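Local atomic coordinates of CurF (Lyngbya majuscula, PDB entry 5DP2), a protein that contains an NADP-binding enoyl reductase domain that acts as a cyclopropanase in the curacin A biosynthetic pathway. Residues F143-Y148 with L295-L299; P121-L125 with K289-A293; Y18-L24 with N55-Q61; V48-V53 with A324-Q329. All blocks are in the same frame, centred on the assembly; numbering follows the deposited sequence. Where two conformers were deposited one is given.

In the fold
Contacts 1 and 4 are buried, lie on opposite sides of the chain's centre, and each touches the NADP; contact 2 is also buried, though its Asp122 and Lys289 are exposed; contact 3 is partly buried, its centre about 19 Å from that of the chain. Two helices tie the set together pairwise. Helix 290-305 serves contacts 1 and 2, which touch through Phe144 and the His292 backbone, and helix 50-57 serves contacts 3 and 4, where Leu24 meets Phe325. Chemistry follows place. Contact 4 is purely apolar between its segments, contact 1 adds one tyrosine-aspartate hydrogen bond, contact 2 combines a salt bridge and a histidine bond with little packing, and contact 3 rests on a backbone hydrogen bond beside a helix end.

Contact 1: F143-Y148 with L295-L299. With NAP (NADP nicotinamide-adenine-dinucleotide phosphate), chain B.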
# COMPACT_ATOMS: atom_id res chain seq x y z
N PHE A 143 -2.41 -4.67 1.84
CA PHE A 143 -2.31 -6.08 2.19
C PHE A 143 -1.31 -6.83 1.35
O PHE A 143 -0.67 -7.76 1.86
CB PHE A 143 -3.67 -6.79 2.17
CG PHE A 143 -4.53 -6.50 3.37
CD1 PHE A 143 -4.42 -7.28 4.51
CD2 PHE A 143 -5.42 -5.45 3.36
CE1 PHE A 143 -5.23 -7.04 5.62
CE2 PHE A 143 -6.25 -5.22 4.46
CZ PHE A 143 -6.15 -6.02 5.59
N PHE A 144 -1.18 -6.54 0.05
CA PHE A 144 -0.22 -7.29 -0.75
C PHE A 144 1.20 -6.99 -0.26
O PHE A 144 2.04 -7.89 -0.17
CB PHE A 144 -0.38 -7.05 -2.25
CG PHE A 144 -1.55 -7.78 -2.89
CD1 PHE A 144 -2.84 -7.74 -2.38
CD2 PHE A 144 -1.35 -8.51 -4.06
CE1 PHE A 144 -3.89 -8.40 -2.99
CE2 PHE A 144 -2.40 -9.18 -4.69
CZ PHE A 144 -3.66 -9.12 -4.15
N THR A 145 1.48 -5.72 0.09
CA THR A 145 2.79 -5.34 0.62
C THR A 145 3.06 -6.04 1.94
O THR A 145 4.12 -6.63 2.15
CB THR A 145 2.83 -3.81 0.81
OG1 THR A 145 2.67 -3.16 -0.46
CG2 THR A 145 4.15 -3.34 1.39
N ALA A 146 2.09 -5.95 2.86
CA ALA A 146 2.29 -6.53 4.18
C ALA A 146 2.40 -8.06 4.12
O ALA A 146 3.19 -8.66 4.85
CB ALA A 146 1.20 -6.09 5.12
N TYR A 147 1.61 -8.70 3.26
CA TYR A 147 1.67 -10.16 3.14
C TYR A 147 2.99 -10.60 2.54
O TYR A 147 3.64 -11.54 3.03
CB TYR A 147 0.49 -10.66 2.29
CG TYR A 147 0.39 -12.18 2.26
CD1 TYR A 147 -0.27 -12.86 3.27
CD2 TYR A 147 0.93 -12.92 1.23
CE1 TYR A 147 -0.40 -14.23 3.25
CE2 TYR A 147 0.82 -14.31 1.21
CZ TYR A 147 0.16 -14.96 2.23
OH TYR A 147 0.02 -16.34 2.24
N TYR A 148 3.43 -9.94 1.46
CA TYR A 148 4.71 -10.31 0.86
C TYR A 148 5.83 -10.18 1.88
O TYR A 148 6.68 -11.06 2.02
CB TYR A 148 4.96 -9.47 -0.39
CG TYR A 148 6.20 -9.86 -1.11
CD1 TYR A 148 6.36 -11.15 -1.62
CD2 TYR A 148 7.23 -8.95 -1.31
CE1 TYR A 148 7.50 -11.52 -2.30
CE2 TYR A 148 8.37 -9.31 -2.01
CZ TYR A 148 8.51 -10.59 -2.51
OH TYR A 148 9.65 -10.97 -3.19
N LEU A 295 -0.21 -13.95 -5.07
CA LEU A 295 -0.55 -13.41 -3.76
C LEU A 295 -2.05 -13.45 -3.53
O LEU A 295 -2.49 -13.78 -2.41
CB LEU A 295 0.01 -11.99 -3.62
CG LEU A 295 1.52 -11.84 -3.54
CD1 LEU A 295 1.97 -10.39 -3.62
CD2 LEU A 295 2.09 -12.47 -2.30
N TRP A 296 -2.85 -13.12 -4.55
CA TRP A 296 -4.30 -13.16 -4.37
C TRP A 296 -4.82 -14.59 -4.15
O TRP A 296 -5.82 -14.80 -3.47
CB TRP A 296 -5.02 -12.48 -5.54
CG TRP A 296 -6.48 -12.17 -5.33
CD1 TRP A 296 -7.51 -12.52 -6.15
CD2 TRP A 296 -7.08 -11.41 -4.25
NE1 TRP A 296 -8.69 -12.04 -5.67
CE2 TRP A 296 -8.46 -11.34 -4.51
CE3 TRP A 296 -6.60 -10.79 -3.10
CZ2 TRP A 296 -9.36 -10.69 -3.66
CZ3 TRP A 296 -7.49 -10.13 -2.24
CH2 TRP A 296 -8.85 -10.11 -2.52
N ASP A 297 -4.13 -15.58 -4.71
CA ASP A 297 -4.51 -16.98 -4.44
C ASP A 297 -4.50 -17.25 -2.93
O ASP A 297 -5.32 -18.04 -2.45
CB ASP A 297 -3.56 -17.97 -5.12
CG ASP A 297 -3.74 -18.06 -6.61
OD1 ASP A 297 -4.82 -17.74 -7.13
OD2 ASP A 297 -2.76 -18.50 -7.26
N ASP A 298 -3.59 -16.64 -2.19
CA ASP A 298 -3.54 -16.81 -0.73
C ASP A 298 -4.49 -15.85 -0.00
O ASP A 298 -5.16 -16.23 0.96
CB ASP A 298 -2.13 -16.60 -0.17
CG ASP A 298 -1.16 -17.71 -0.52
OD1 ASP A 298 -1.52 -18.68 -1.21
OD2 ASP A 298 -0.01 -17.59 -0.09
N LEU A 299 -4.57 -14.60 -0.44
CA LEU A 299 -5.30 -13.60 0.30
C LEU A 299 -6.81 -13.64 0.05
O LEU A 299 -7.59 -13.27 0.93
CB LEU A 299 -4.77 -12.21 -0.04
CG LEU A 299 -3.41 -11.85 0.57
CD1 LEU A 299 -2.80 -10.62 -0.13
CD2 LEU A 299 -3.54 -11.57 2.06
PA NAP B . 0.45 5.51 5.45
O1A NAP B . -1.04 5.47 5.53
O2A NAP B . 1.25 4.55 6.26
O5B NAP B . 0.89 7.01 5.76
C5B NAP B . 2.25 7.33 6.09
C4B NAP B . 2.61 6.95 7.51
O4B NAP B . 3.89 7.48 7.79
C3B NAP B . 1.66 7.46 8.55
O3B NAP B . 1.05 6.33 9.18
C2B NAP B . 2.53 8.26 9.54
O2B NAP B . 2.37 8.01 10.91
C1B NAP B . 3.94 7.82 9.19
N9A NAP B . 4.94 8.87 9.30
C8A NAP B . 5.28 9.80 8.35
N7A NAP B . 6.26 10.61 8.80
C5A NAP B . 6.57 10.19 10.04
C6A NAP B . 7.50 10.59 11.04
N6A NAP B . 8.33 11.62 10.81
N1A NAP B . 7.53 9.91 12.18
C2A NAP B . 6.69 8.89 12.38
N3A NAP B . 5.78 8.42 11.52
C4A NAP B . 5.71 9.08 10.37
O3 NAP B . 0.91 5.36 3.92
PN NAP B . 1.00 4.06 3.00
O1N NAP B . 0.55 4.45 1.64
O2N NAP B . 0.34 2.89 3.67
O5D NAP B . 2.55 3.85 2.93
C5D NAP B . 3.26 3.47 4.13
C4D NAP B . 4.78 3.70 3.93
O4D NAP B . 5.29 2.61 3.21
C3D NAP B . 5.14 4.94 3.11
O3D NAP B . 6.43 5.40 3.53
C2D NAP B . 5.16 4.41 1.69
O2D NAP B . 6.00 5.22 0.86
C1D NAP B . 5.69 3.02 1.89
N1N NAP B . 5.23 1.91 1.02
C2N NAP B . 6.15 1.16 0.38
C3N NAP B . 5.79 0.09 -0.44
C7N NAP B . 6.84 -0.71 -1.13
O7N NAP B . 6.43 -1.48 -1.97
N7N NAP B . 8.14 -0.55 -0.77
C4N NAP B . 4.43 -0.21 -0.60
C5N NAP B . 3.51 0.58 0.07
C6N NAP B . 3.92 1.64 0.89
P2B NAP B . 1.13 8.53 11.78
O1X NAP B . -0.09 7.77 11.30
O2X NAP B . 1.55 8.16 13.18
O3X NAP B . 1.02 10.01 11.54
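Leu299 lies at the heart of this helix-helix contact, meeting two aromatic rings. Its CD1 sits over the face of Phe144, 4.0 Å from the ring centroid and 27° off the normal, a CH-pi contact, while Leu299 CG lies over one face of the Tyr147 ring, with Leu299 CD2 3.7 Å from Tyr147 CD1. Leu295, one turn earlier, extends this apolar layer: its CB is 3.8 Å from Phe144 CD2, and its CD2 approaches the edge of Tyr147, 3.7 Å from CD2 of that ring. The axes cross nearly at right angles (91°), and their 10.8 Å separation is filled by these large side chains. Further out, Phe144 CZ reaches Trp296 CE3 at 3.5 Å; these rings meet rim to rim, without stacking. The polar edge is a single bond, Tyr147 OH donating to Asp298 OD2 at 2.6 Å. Facing the other way on the same helix, Thr145 places OG1 3.4 Å from NAP C4N, the nicotinamide carbon of hydride transfer, and OG1 is hydrogen-bonded to Met141 O. The helix beside the nicotinamide is therefore backed by hydrophobic packing, with one short hydrogen bond fixing the phenol at its margin.

Contact 2: P121-L125 with K289-A293; sequences PDDLL and KQFHA
Two side chains of 289-293 bind the turn at 121-123. Lys289 NZ forms a salt bridge with Asp123 OD1 at 2.8 Å; the lysine is nearly extended beyond chi1 (m, then chi2 -154°, chi3 and chi4 t), spanning the gap between the segments. His292, with chi1 p and chi2 -106°, donates from NE2 to the backbone Asp122 O at 2.8 Å, the N-H...O angle being 133°. One water lies 2.9 Å from Asp122 O and 2.7 Å from Lys289 O, bridging the two segments. Residues 121-123 form a 3-10 turn, with a weak bond from Leu124 N to Pro121 O (3.4 Å), and the chain then extends into a strand at Leu124 and Leu125 (phi/psi -120/148 and -129/145). Opposite it Phe291 to Ala293 are helical, in helix 290-305. The nearest CA pairs are Asp122-Lys289 at 7.2 Å and Leu125-Ala293 at 7.6 Å. Packing is slight: Leu125 (chi1 m, chi2 t) brings CD2 to 4.0 Å from His292 CD2, at the edge of the imidazole. The contact thus joins the 3-10 turn leading into strand 124-126 of the mixed sheet to the first turns of helix 290-305. Around it, strand 103-107 pairs with 124-126 and touches His292 through Ala107, Phe285 of helix 281-287 also meets His292, and Phe140 and Phe144 of helix 140-153 cover Leu125.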
# COMPACT_ATOMS: atom_id res chain seq x y z
N PRO A 121 -6.69 -8.44 -19.28
CA PRO A 121 -7.41 -9.31 -18.35
C PRO A 121 -6.57 -9.79 -17.17
O PRO A 121 -7.12 -10.03 -16.11
CB PRO A 121 -7.85 -10.51 -19.21
CG PRO A 121 -7.60 -10.14 -20.58
CD PRO A 121 -6.80 -8.91 -20.67
N ASP A 122 -5.26 -9.97 -17.38
CA ASP A 122 -4.36 -10.44 -16.32
C ASP A 122 -4.03 -9.37 -15.28
O ASP A 122 -3.32 -9.65 -14.31
CB ASP A 122 -3.07 -10.99 -16.91
CG ASP A 122 -3.27 -12.25 -17.75
OD1 ASP A 122 -4.31 -12.95 -17.61
OD2 ASP A 122 -2.37 -12.54 -18.55
N ASP A 123 -4.54 -8.17 -15.46
CA ASP A 123 -4.34 -7.08 -14.52
C ASP A 123 -5.51 -6.91 -13.56
O ASP A 123 -5.54 -5.92 -12.82
CB ASP A 123 -4.23 -5.71 -15.26
CG ASP A 123 -3.08 -5.58 -16.19
OD1 ASP A 123 -2.02 -5.95 -15.75
OD2 ASP A 123 -3.24 -5.05 -17.32
N LEU A 124 -6.49 -7.82 -13.62
CA LEU A 124 -7.70 -7.72 -12.83
C LEU A 124 -7.84 -8.93 -11.92
O LEU A 124 -7.45 -10.06 -12.30
CB LEU A 124 -8.92 -7.65 -13.76
CG LEU A 124 -8.93 -6.45 -14.70
CD1 LEU A 124 -10.15 -6.53 -15.62
CD2 LEU A 124 -8.88 -5.14 -13.94
N LEU A 125 -8.45 -8.72 -10.75
CA LEU A 125 -8.74 -9.75 -9.76
C LEU A 125 -10.21 -9.64 -9.39
O LEU A 125 -10.77 -8.56 -9.34
CB LEU A 125 -7.88 -9.54 -8.51
CG LEU A 125 -6.35 -9.63 -8.74
CD1 LEU A 125 -5.63 -9.14 -7.49
CD2 LEU A 125 -5.92 -11.03 -9.13
N LYS A 289 3.79 -10.44 -13.96
CA LYS A 289 2.33 -10.29 -13.72
C LYS A 289 1.69 -11.42 -12.96
O LYS A 289 0.57 -11.27 -12.45
CB LYS A 289 1.57 -9.98 -15.01
CG LYS A 289 1.80 -8.57 -15.50
CD LYS A 289 0.67 -8.03 -16.33
CE LYS A 289 0.93 -6.58 -16.68
NZ LYS A 289 -0.01 -6.08 -17.70
N GLN A 290 2.38 -12.55 -12.87
CA GLN A 290 1.88 -13.64 -12.03
C GLN A 290 2.10 -13.37 -10.55
O GLN A 290 1.52 -14.06 -9.72
CB GLN A 290 2.48 -14.98 -12.43
CG GLN A 290 2.01 -15.49 -13.79
CD GLN A 290 0.49 -15.58 -13.89
OE1 GLN A 290 -0.17 -16.15 -13.03
NE2 GLN A 290 -0.07 -14.98 -14.95
N PHE A 291 2.93 -12.40 -10.20
CA PHE A 291 3.20 -12.12 -8.79
C PHE A 291 1.91 -11.75 -8.05
O PHE A 291 1.59 -12.33 -7.00
CB PHE A 291 4.27 -11.03 -8.72
CG PHE A 291 4.65 -10.58 -7.34
CD1 PHE A 291 5.45 -11.36 -6.56
CD2 PHE A 291 4.30 -9.35 -6.85
CE1 PHE A 291 5.85 -10.96 -5.32
CE2 PHE A 291 4.72 -8.94 -5.58
CZ PHE A 291 5.49 -9.76 -4.83
N HIS A 292 1.13 -10.80 -8.60
CA HIS A 292 -0.08 -10.41 -7.90
C HIS A 292 -1.11 -11.54 -7.89
O HIS A 292 -1.88 -11.67 -6.93
CB HIS A 292 -0.68 -9.10 -8.42
CG HIS A 292 -1.23 -9.15 -9.81
ND1 HIS A 292 -0.59 -8.56 -10.88
CD2 HIS A 292 -2.40 -9.64 -10.29
CE1 HIS A 292 -1.33 -8.73 -11.97
NE2 HIS A 292 -2.42 -9.39 -11.64
N ALA A 293 -1.16 -12.34 -8.96
CA ALA A 293 -2.10 -13.44 -9.03
C ALA A 293 -1.82 -14.47 -7.94
O ALA A 293 -2.75 -14.97 -7.29
CB ALA A 293 -2.01 -14.11 -10.41
O HOH W 1 -1.82 -11.99 -13.50

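Contact 3: Y18-L24 with N55-Q61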
# COMPACT_ATOMS: atom_id res chain seq x y z
N TYR A 18 5.40 19.64 -10.66
CA TYR A 18 5.54 19.13 -9.30
C TYR A 18 5.57 20.26 -8.28
O TYR A 18 6.01 21.39 -8.57
CB TYR A 18 6.84 18.35 -9.17
CG TYR A 18 6.87 17.09 -10.00
CD1 TYR A 18 5.91 16.12 -9.81
CD2 TYR A 18 7.85 16.84 -10.95
CE1 TYR A 18 5.91 14.94 -10.56
CE2 TYR A 18 7.86 15.65 -11.70
CZ TYR A 18 6.87 14.71 -11.49
OH TYR A 18 6.82 13.51 -12.21
N GLY A 19 5.12 19.95 -7.06
CA GLY A 19 5.38 20.78 -5.89
C GLY A 19 4.21 21.12 -5.01
O GLY A 19 4.42 21.44 -3.82
N LEU A 20 2.99 21.11 -5.54
CA LEU A 20 1.80 21.51 -4.77
C LEU A 20 0.63 20.57 -4.99
O LEU A 20 0.27 20.29 -6.15
CB LEU A 20 1.33 22.91 -5.09
CG LEU A 20 2.25 24.08 -4.71
CD1 LEU A 20 1.59 25.37 -5.10
CD2 LEU A 20 2.64 24.13 -3.23
N LEU A 21 -0.01 20.13 -3.91
CA LEU A 21 -1.20 19.30 -4.03
C LEU A 21 -2.33 20.04 -4.75
O LEU A 21 -3.13 19.41 -5.46
CB LEU A 21 -1.68 18.80 -2.66
CG LEU A 21 -0.69 17.89 -1.91
CD1 LEU A 21 -1.31 17.42 -0.61
CD2 LEU A 21 -0.23 16.73 -2.76
N LYS A 22 -2.42 21.36 -4.57
CA LYS A 22 -3.55 22.09 -5.14
C LYS A 22 -3.54 22.06 -6.66
O LYS A 22 -4.54 22.41 -7.29
CB LYS A 22 -3.64 23.52 -4.63
CG LYS A 22 -2.56 24.44 -5.15
CD LYS A 22 -2.50 25.78 -4.43
CE LYS A 22 -3.44 26.80 -5.03
NZ LYS A 22 -3.32 28.11 -4.31
N ASN A 23 -2.43 21.69 -7.28
CA ASN A 23 -2.40 21.62 -8.73
C ASN A 23 -2.93 20.30 -9.32
O ASN A 23 -3.02 20.17 -10.56
CB ASN A 23 -1.00 21.88 -9.28
CG ASN A 23 -0.52 23.30 -9.06
OD1 ASN A 23 -1.27 24.27 -9.19
ND2 ASN A 23 0.77 23.42 -8.80
N LEU A 24 -3.34 19.35 -8.48
CA LEU A 24 -4.06 18.17 -8.98
C LEU A 24 -5.34 18.64 -9.67
O LEU A 24 -6.09 19.43 -9.12
CB LEU A 24 -4.41 17.26 -7.80
CG LEU A 24 -3.24 16.43 -7.26
CD1 LEU A 24 -3.53 15.95 -5.85
CD2 LEU A 24 -2.95 15.27 -8.20
N ASN A 55 4.99 11.87 -4.83
CA ASN A 55 5.12 12.14 -6.26
C ASN A 55 4.67 13.57 -6.58
O ASN A 55 5.39 14.33 -7.27
CB ASN A 55 4.21 11.21 -7.10
CG ASN A 55 4.60 9.74 -7.13
OD1 ASN A 55 3.70 8.92 -7.38
ND2 ASN A 55 5.86 9.40 -6.94
N VAL A 56 3.48 13.97 -6.13
CA VAL A 56 2.97 15.30 -6.46
C VAL A 56 3.91 16.39 -5.93
O VAL A 56 4.13 17.39 -6.62
CB VAL A 56 1.54 15.52 -5.95
CG1 VAL A 56 1.07 16.94 -6.24
CG2 VAL A 56 0.57 14.53 -6.60
N LEU A 57 4.43 16.18 -4.73
CA LEU A 57 5.31 17.16 -4.08
C LEU A 57 6.72 17.19 -4.65
O LEU A 57 7.49 18.09 -4.31
CB LEU A 57 5.35 16.88 -2.58
CG LEU A 57 4.01 17.09 -1.84
CD1 LEU A 57 4.17 16.68 -0.39
CD2 LEU A 57 3.47 18.51 -1.98
N GLY A 58 7.07 16.25 -5.51
CA GLY A 58 8.41 16.18 -6.08
C GLY A 58 9.46 15.59 -5.15
O GLY A 58 10.65 15.82 -5.36
N ILE A 59 9.05 14.83 -4.13
CA ILE A 59 9.96 14.21 -3.17
C ILE A 59 10.47 12.86 -3.70
O ILE A 59 11.62 12.48 -3.47
CB ILE A 59 9.27 14.08 -1.78
CG1 ILE A 59 8.98 15.49 -1.24
CG2 ILE A 59 10.13 13.30 -0.81
CD1 ILE A 59 8.04 15.57 -0.05
N PHE A 60 9.59 12.11 -4.38
CA PHE A 60 9.95 10.83 -5.01
C PHE A 60 9.47 10.91 -6.44
O PHE A 60 8.29 11.14 -6.69
CB PHE A 60 9.29 9.62 -4.31
CG PHE A 60 9.81 8.29 -4.80
CD1 PHE A 60 9.38 7.73 -6.02
CD2 PHE A 60 10.72 7.58 -4.06
CE1 PHE A 60 9.89 6.54 -6.48
CE2 PHE A 60 11.23 6.37 -4.52
CZ PHE A 60 10.80 5.84 -5.73
N GLN A 61 10.39 10.71 -7.39
CA GLN A 61 10.02 10.76 -8.80
C GLN A 61 9.86 9.35 -9.39
O GLN A 61 10.77 8.52 -9.28
CB GLN A 61 11.05 11.53 -9.62
CG GLN A 61 10.56 11.74 -11.03
CD GLN A 61 11.47 12.63 -11.81
OE1 GLN A 61 12.16 12.17 -12.74
NE2 GLN A 61 11.49 13.92 -11.47
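Helix 50-57 ends in a Schellman motif: Gly58 leaves helical angles with positive phi (78/21), and its N bonds back to Asn55 O at 3.1 Å. Against this end lies the loop 18-24, which bends at Gly19 (132/-25) and closes a 3-10 turn at 21-23, with Leu24 N bonded to Leu21 O at 3.0 Å. The backbones come close, the Gly19 and Leu57 CA atoms being 4.0 Å apart, and Gly19 N donates to Val56 O at 2.8 Å with an angle of 162°. Tyr18 CA adds a CA-H...O contact to Val56 O at 3.5 Å. Both glycines suit their places: a CB on Gly19 would jam against the preceding carbonyl, and one on Gly58 would lie 3.4 Å from Tyr18 CB. Among side chains, Val56 is the hub. Its CG1 is 3.7 Å from Leu21 CD2, its CG2 3.9 Å from Leu24 CD2. Leu57 CD2 lies 3.6 Å from Gly19 O. The Tyr18 ring lies beside the helix end, with CD1 3.2 Å from Asn55 O. Asn55 ND2 bonds Phe60 O at 3.0 Å and is also hydrogen-bonded to Glu62 OE2, and Asn55 OD1 to Arg67 NH2. This is a glycine-terminated helix C-cap: the loop between strands 11-14 and 25-28 packs on the C-terminal end of helix 50-57, whose other end lies at the NADP, and takes up a carbonyl of its last turn.

Contact 4: V48-V53 with A324-Q329; sequences VNFREV and AFRHLQ. With NAP (NADP nicotinamide-adenine-dinucleotide phosphate), chain B.
A valine methyl stands almost exactly on an aromatic ring: Val48 CG1 lies 3.7 Å from the Phe325 ring centroid, only 3° off its normal, a CH-pi contact of near-ideal geometry. Val48 and Asn49 are extended (phi/psi -88/136 and -109/152), and helix 50-57 begins at Phe50. Asn49 occupies the N-cap, yet its side chain is engaged by Glu83 and Lys336; instead Asn49 N donates to Glu52 OE1 at 3.0 Å, one half of a capping box, while Glu52 OE2 accepts from Gly81 N. The other segment, 324-329, is wholly helical. Nearest CA pairs are Val53-Phe325 at 6.4 Å and Phe50-Leu328 at 7.0 Å. Phe325 (chi1 -85°, chi2 65°) lies with CE2 4.0 Å from Glu52 CB and CD2 4.1 Å from Val53 CG2. Leu328 (chi1 t, chi2 p) puts CD2 3.8 Å from Val48 CG1 and 3.6 Å from Phe50 N, and its CG 4.2 Å from Phe50 CD1, at the edge of that ring. Phe50 (chi1 t) has NAP C5B over one face. Its backbone N donates to NAP O1N at 2.9 Å and 170°, while Leu328 CD1 lies 3.8 Å from NAP O5B. Apolar packing of helix 321-329 against Val48 and the first turn of helix 50-57 thus lies beside a helix N-terminus whose Phe50 N binds the nicotinamide-side phosphate, part of the NADP pocket of this enoyl reductase.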
# COMPACT_ATOMS: atom_id res chain seq x y z
N VAL A 48 -5.91 6.93 -2.10
CA VAL A 48 -4.64 7.64 -2.20
C VAL A 48 -3.55 6.82 -1.48
O VAL A 48 -3.77 6.33 -0.38
CB VAL A 48 -4.74 9.03 -1.52
CG1 VAL A 48 -3.45 9.83 -1.77
CG2 VAL A 48 -5.93 9.82 -2.01
N ASN A 49 -2.37 6.69 -2.09
CA ASN A 49 -1.24 6.05 -1.44
C ASN A 49 -0.18 7.09 -1.10
O ASN A 49 -0.05 8.11 -1.78
CB ASN A 49 -0.67 4.93 -2.33
CG ASN A 49 -1.53 3.65 -2.23
OD1 ASN A 49 -1.29 2.77 -1.38
ND2 ASN A 49 -2.56 3.58 -2.99
N PHE A 50 0.60 6.86 -0.05
CA PHE A 50 1.57 7.85 0.38
C PHE A 50 2.59 8.18 -0.72
O PHE A 50 2.97 9.35 -0.88
CB PHE A 50 2.27 7.39 1.66
CG PHE A 50 3.06 8.46 2.33
CD1 PHE A 50 2.40 9.53 2.96
CD2 PHE A 50 4.43 8.42 2.33
CE1 PHE A 50 3.13 10.53 3.60
CE2 PHE A 50 5.17 9.40 3.00
CZ PHE A 50 4.51 10.45 3.62
N ARG A 51 3.03 7.17 -1.50
CA ARG A 51 3.94 7.42 -2.64
C ARG A 51 3.42 8.53 -3.53
O ARG A 51 4.19 9.32 -4.08
CB ARG A 51 4.10 6.12 -3.52
CG ARG A 51 4.88 6.31 -4.84
CD ARG A 51 6.36 6.58 -4.67
NE ARG A 51 7.06 5.39 -4.25
CZ ARG A 51 7.55 4.40 -5.03
NH1 ARG A 51 7.41 4.43 -6.36
NH2 ARG A 51 8.16 3.38 -4.45
N GLU A 52 2.12 8.54 -3.75
CA GLU A 52 1.51 9.52 -4.67
C GLU A 52 1.55 10.93 -4.12
O GLU A 52 1.69 11.88 -4.89
CB GLU A 52 0.10 9.08 -5.01
CG GLU A 52 0.13 7.75 -5.79
CD GLU A 52 -1.18 7.07 -5.97
OE1 GLU A 52 -1.99 7.02 -5.01
OE2 GLU A 52 -1.38 6.52 -7.07
N VAL A 53 1.42 11.10 -2.80
CA VAL A 53 1.68 12.39 -2.17
C VAL A 53 3.13 12.82 -2.43
O VAL A 53 3.38 13.94 -2.87
CB VAL A 53 1.36 12.33 -0.65
CG1 VAL A 53 1.78 13.61 0.04
CG2 VAL A 53 -0.12 12.05 -0.41
N ALA A 324 -8.44 15.02 -0.14
CA ALA A 324 -8.12 13.63 0.17
C ALA A 324 -6.59 13.43 0.27
O ALA A 324 -6.08 12.81 1.19
CB ALA A 324 -8.70 12.72 -0.90
N PHE A 325 -5.85 13.98 -0.73
CA PHE A 325 -4.41 13.91 -0.69
C PHE A 325 -3.86 14.64 0.53
O PHE A 325 -2.93 14.16 1.18
CB PHE A 325 -3.76 14.48 -1.97
CG PHE A 325 -3.63 13.50 -3.14
CD1 PHE A 325 -4.72 12.96 -3.78
CD2 PHE A 325 -2.37 13.16 -3.62
CE1 PHE A 325 -4.57 12.09 -4.86
CE2 PHE A 325 -2.20 12.30 -4.71
CZ PHE A 325 -3.32 11.77 -5.34
N ARG A 326 -4.44 15.80 0.86
CA ARG A 326 -3.97 16.57 2.02
C ARG A 326 -4.23 15.84 3.32
O ARG A 326 -3.44 15.96 4.27
CB ARG A 326 -4.65 17.94 2.05
CG ARG A 326 -4.05 18.96 1.12
CD ARG A 326 -4.78 20.27 1.21
NE ARG A 326 -4.07 21.22 0.37
CZ ARG A 326 -4.62 22.26 -0.25
NH1 ARG A 326 -5.92 22.51 -0.09
NH2 ARG A 326 -3.88 23.07 -1.00
N HIS A 327 -5.33 15.09 3.39
CA HIS A 327 -5.67 14.33 4.59
C HIS A 327 -4.55 13.34 4.89
O HIS A 327 -4.16 13.13 6.04
CB HIS A 327 -7.03 13.66 4.39
CG HIS A 327 -7.65 13.10 5.63
ND1 HIS A 327 -8.43 13.84 6.49
CD2 HIS A 327 -7.67 11.83 6.10
CE1 HIS A 327 -8.89 13.05 7.45
NE2 HIS A 327 -8.42 11.83 7.24
N LEU A 328 -4.02 12.71 3.84
CA LEU A 328 -2.90 11.77 3.98
C LEU A 328 -1.59 12.51 4.24
O LEU A 328 -0.83 12.12 5.14
CB LEU A 328 -2.81 10.87 2.73
CG LEU A 328 -1.79 9.76 2.83
CD1 LEU A 328 -1.92 8.90 4.09
CD2 LEU A 328 -1.85 8.91 1.58
N GLN A 329 -1.34 13.61 3.53
CA GLN A 329 -0.12 14.39 3.77
C GLN A 329 0.00 14.84 5.22
O GLN A 329 1.09 14.75 5.80
CB GLN A 329 -0.13 15.62 2.88
CG GLN A 329 1.08 16.52 3.05
CD GLN A 329 0.92 17.89 2.42
OE1 GLN A 329 -0.21 18.38 2.20
NE2 GLN A 329 2.04 18.54 2.14
PA NAP B . 0.45 5.51 5.45
O1A NAP B . -1.04 5.47 5.53
O2A NAP B . 1.25 4.55 6.26
O5B NAP B . 0.89 7.01 5.76
C5B NAP B . 2.25 7.33 6.09
C4B NAP B . 2.61 6.95 7.51
O4B NAP B . 3.89 7.48 7.79
C3B NAP B . 1.66 7.46 8.55
O3B NAP B . 1.05 6.33 9.18
C2B NAP B . 2.53 8.26 9.54
O2B NAP B . 2.37 8.01 10.91
C1B NAP B . 3.94 7.82 9.19
N9A NAP B . 4.94 8.87 9.30
C8A NAP B . 5.28 9.80 8.35
N7A NAP B . 6.26 10.61 8.80
C5A NAP B . 6.57 10.19 10.04
C6A NAP B . 7.50 10.59 11.04
N6A NAP B . 8.33 11.62 10.81
N1A NAP B . 7.53 9.91 12.18
C2A NAP B . 6.69 8.89 12.38
N3A NAP B . 5.78 8.42 11.52
C4A NAP B . 5.71 9.08 10.37
O3 NAP B . 0.91 5.36 3.92
PN NAP B . 1.00 4.06 3.00
O1N NAP B . 0.55 4.45 1.64
O2N NAP B . 0.34 2.89 3.67
O5D NAP B . 2.55 3.85 2.93
C5D NAP B . 3.26 3.47 4.13
C4D NAP B . 4.78 3.70 3.93
O4D NAP B . 5.29 2.61 3.21
C3D NAP B . 5.14 4.94 3.11
O3D NAP B . 6.43 5.40 3.53
C2D NAP B . 5.16 4.41 1.69
O2D NAP B . 6.00 5.22 0.86
C1D NAP B . 5.69 3.02 1.89
N1N NAP B . 5.23 1.91 1.02
C2N NAP B . 6.15 1.16 0.38
C3N NAP B . 5.79 0.09 -0.44
C7N NAP B . 6.84 -0.71 -1.13
O7N NAP B . 6.43 -1.48 -1.97
N7N NAP B . 8.14 -0.55 -0.77
C4N NAP B . 4.43 -0.21 -0.60
C5N NAP B . 3.51 0.58 0.07
C6N NAP B . 3.92 1.64 0.89
P2B NAP B . 1.13 8.53 11.78
O1X NAP B . -0.09 7.77 11.30
O2X NAP B . 1.55 8.16 13.18
O3X NAP B . 1.02 10.01 11.54